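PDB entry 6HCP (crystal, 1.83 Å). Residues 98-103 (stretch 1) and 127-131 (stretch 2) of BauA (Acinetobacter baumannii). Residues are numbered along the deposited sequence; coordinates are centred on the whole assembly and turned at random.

Stretch 1 98-103: GGWSEN
Stretch 2 127-131: FYRTS

How do the two stretches lie against each other, and where does the contact begin along stretch 2? Neither stretch forms regular helix or strand, and the chains run obliquely to each other, neither parallel nor antiparallel. The closest register is Ser 101 beside Tyr 128, with CA atoms 4.6 Å apart. Together they bury 377 Å². Phe 127 (phi/psi -67/-43, chi1 t at -160°, chi2 77°) stays clear of stretch 1.

What does Tyr 128 offer stretch 1? Its backbone, at -126/-30, presents a carbonyl to Glu 102, whose N donates to Tyr 128 O at 2.9 Å and a nearly straight 170°. Beside this bond, Ser 101 CA (phi/psi -155/169) is 3.5 Å from Tyr 128 O, and Ser 101 CB is likewise 3.5 Å from Tyr 128 CB; both CA-to-CB bonds point sideways. Ser 101 takes rotamer p (80°), and its OG donates to Glu 102 O at 2.7 Å within its own stretch. The Tyr 128 ring, with chi1 m (-83°) and chi2 -30°, receives the edge of Trp 100 on one face. Trp 100 (phi/psi -78/-11, chi1 p at 50°, chi2 -95°) has a CA-to-CB bond pointing away, yet its indole end comes nearer, bringing Trp 100 CZ3 to 3.9 Å from Tyr 128 CZ. The six-membered ring of Trp 100 and the Tyr 128 ring have centroids 5.3 Å apart and planes at 74°, setting ring hydrogens against pi density.

How does Arg 129 reach the start of stretch 1? From a backbone at -150/135, its CA-to-CB bond points sideways, but chi1 t (177°), chi2 145° between wells, chi3 p (57°) and chi4 -124° bring its end nearer. The positively charged guanidinium directs two N-H groups to the partly negative Gly 99 O, which lies near its plane: Arg 129 NH1 at 3.0 Å (140°) and Arg 129 NH2 at 2.8 Å (148°). Gly 99 has phi/psi -71/171; Gly 98, at 68/38, has a positive phi that favours glycine.

What ties Thr 130 to stretch 1, and where does the contact end? Glu 102 (phi/psi -71/158; chi1 m at -57°, chi2 t at -170°, chi3 47°) starts sideways, but its carboxylate comes nearer, and Thr 130 N donates to Glu 102 OE2 at 3.1 Å and 176°. Thr 130, also sideways, has phi/psi -123/119 and chi1 m (-61°). The CA-to-CB bond of Ser 131 (-82/132, chi1 t at -163°) points away, and neither Ser 131 nor Asn 103 (-149/111, chi1 t at -175°, chi2 43°) touches the other stretch.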

# COMPACT_ATOMS: atom_id res chain seq x y z
N GLY A 98 5.15 -6.20 19.87
CA GLY A 98 5.85 -7.34 20.42
C GLY A 98 6.88 -6.96 21.47
O GLY A 98 7.90 -7.61 21.61
N GLY A 99 6.54 -5.96 22.30
CA GLY A 99 7.31 -5.67 23.49
C GLY A 99 7.11 -6.74 24.54
O GLY A 99 6.22 -7.61 24.42
N TRP A 100 7.92 -6.67 25.60
CA TRP A 100 7.82 -7.63 26.70
C TRP A 100 6.65 -7.30 27.64
O TRP A 100 6.28 -8.11 28.48
CB TRP A 100 9.15 -7.72 27.44
CG TRP A 100 9.74 -6.40 27.82
CD1 TRP A 100 10.67 -5.68 27.14
CD2 TRP A 100 9.47 -5.67 29.03
NE1 TRP A 100 10.98 -4.53 27.82
CE2 TRP A 100 10.32 -4.55 29.02
CE3 TRP A 100 8.66 -5.91 30.14
CZ2 TRP A 100 10.28 -3.59 30.03
CZ3 TRP A 100 8.63 -4.95 31.14
CH2 TRP A 100 9.40 -3.80 31.07
N SER A 101 6.05 -6.12 27.48
CA SER A 101 4.81 -5.76 28.17
C SER A 101 4.08 -4.71 27.35
O SER A 101 4.68 -4.07 26.49
CB SER A 101 5.05 -5.25 29.58
OG SER A 101 5.45 -3.88 29.57
N GLU A 102 2.83 -4.45 27.73
CA GLU A 102 2.13 -3.25 27.27
C GLU A 102 2.76 -2.04 27.97
O GLU A 102 3.46 -2.17 28.98
CB GLU A 102 0.63 -3.29 27.60
CG GLU A 102 -0.10 -4.51 27.05
CD GLU A 102 -1.61 -4.42 27.17
OE1 GLU A 102 -2.14 -3.36 26.80
OE2 GLU A 102 -2.27 -5.43 27.61
N ASN A 103 2.58 -0.87 27.36
CA ASN A 103 3.15 0.35 27.92
C ASN A 103 2.24 1.52 27.58
O ASN A 103 2.11 1.90 26.42
CB ASN A 103 4.55 0.62 27.40
CG ASN A 103 5.19 1.83 28.07
OD1 ASN A 103 5.07 1.99 29.28
ND2 ASN A 103 5.80 2.72 27.30
N PHE A 127 0.16 -10.10 34.33
CA PHE A 127 1.16 -9.18 34.88
C PHE A 127 1.55 -8.08 33.87
O PHE A 127 1.66 -6.94 34.25
CB PHE A 127 2.40 -9.98 35.28
CG PHE A 127 3.30 -9.29 36.27
CD1 PHE A 127 2.98 -9.24 37.62
CD2 PHE A 127 4.52 -8.76 35.88
CE1 PHE A 127 3.87 -8.71 38.54
CE2 PHE A 127 5.39 -8.19 36.80
CZ PHE A 127 5.06 -8.16 38.13
N TYR A 128 1.75 -8.44 32.60
CA TYR A 128 2.39 -7.53 31.64
C TYR A 128 1.55 -7.31 30.37
O TYR A 128 1.75 -6.30 29.69
CB TYR A 128 3.77 -8.05 31.24
CG TYR A 128 4.90 -7.74 32.18
CD1 TYR A 128 4.92 -6.60 32.97
CD2 TYR A 128 5.94 -8.64 32.32
CE1 TYR A 128 6.00 -6.30 33.77
CE2 TYR A 128 7.05 -8.34 33.08
CZ TYR A 128 7.06 -7.19 33.86
OH TYR A 128 8.14 -6.95 34.64
N ARG A 129 0.76 -8.30 29.95
CA ARG A 129 -0.11 -8.10 28.77
C ARG A 129 -1.37 -8.95 28.92
O ARG A 129 -1.28 -10.10 29.30
CB ARG A 129 0.63 -8.44 27.47
CG ARG A 129 -0.22 -8.34 26.21
CD ARG A 129 0.60 -7.86 25.02
NE ARG A 129 1.74 -8.72 24.77
CZ ARG A 129 3.00 -8.33 24.71
NH1 ARG A 129 3.31 -7.05 24.49
NH2 ARG A 129 3.93 -9.26 24.72
N THR A 130 -2.51 -8.34 28.61
CA THR A 130 -3.80 -8.95 28.75
C THR A 130 -4.51 -8.94 27.40
O THR A 130 -4.90 -7.88 26.92
CB THR A 130 -4.63 -8.25 29.84
OG1 THR A 130 -3.93 -8.39 31.08
CG2 THR A 130 -6.02 -8.85 29.97
N SER A 131 -4.84 -10.14 26.89
CA SER A 131 -5.72 -10.26 25.72
C SER A 131 -7.17 -10.16 26.18
O SER A 131 -7.54 -10.67 27.23
CB SER A 131 -5.45 -11.55 24.94
OG SER A 131 -6.01 -11.46 23.62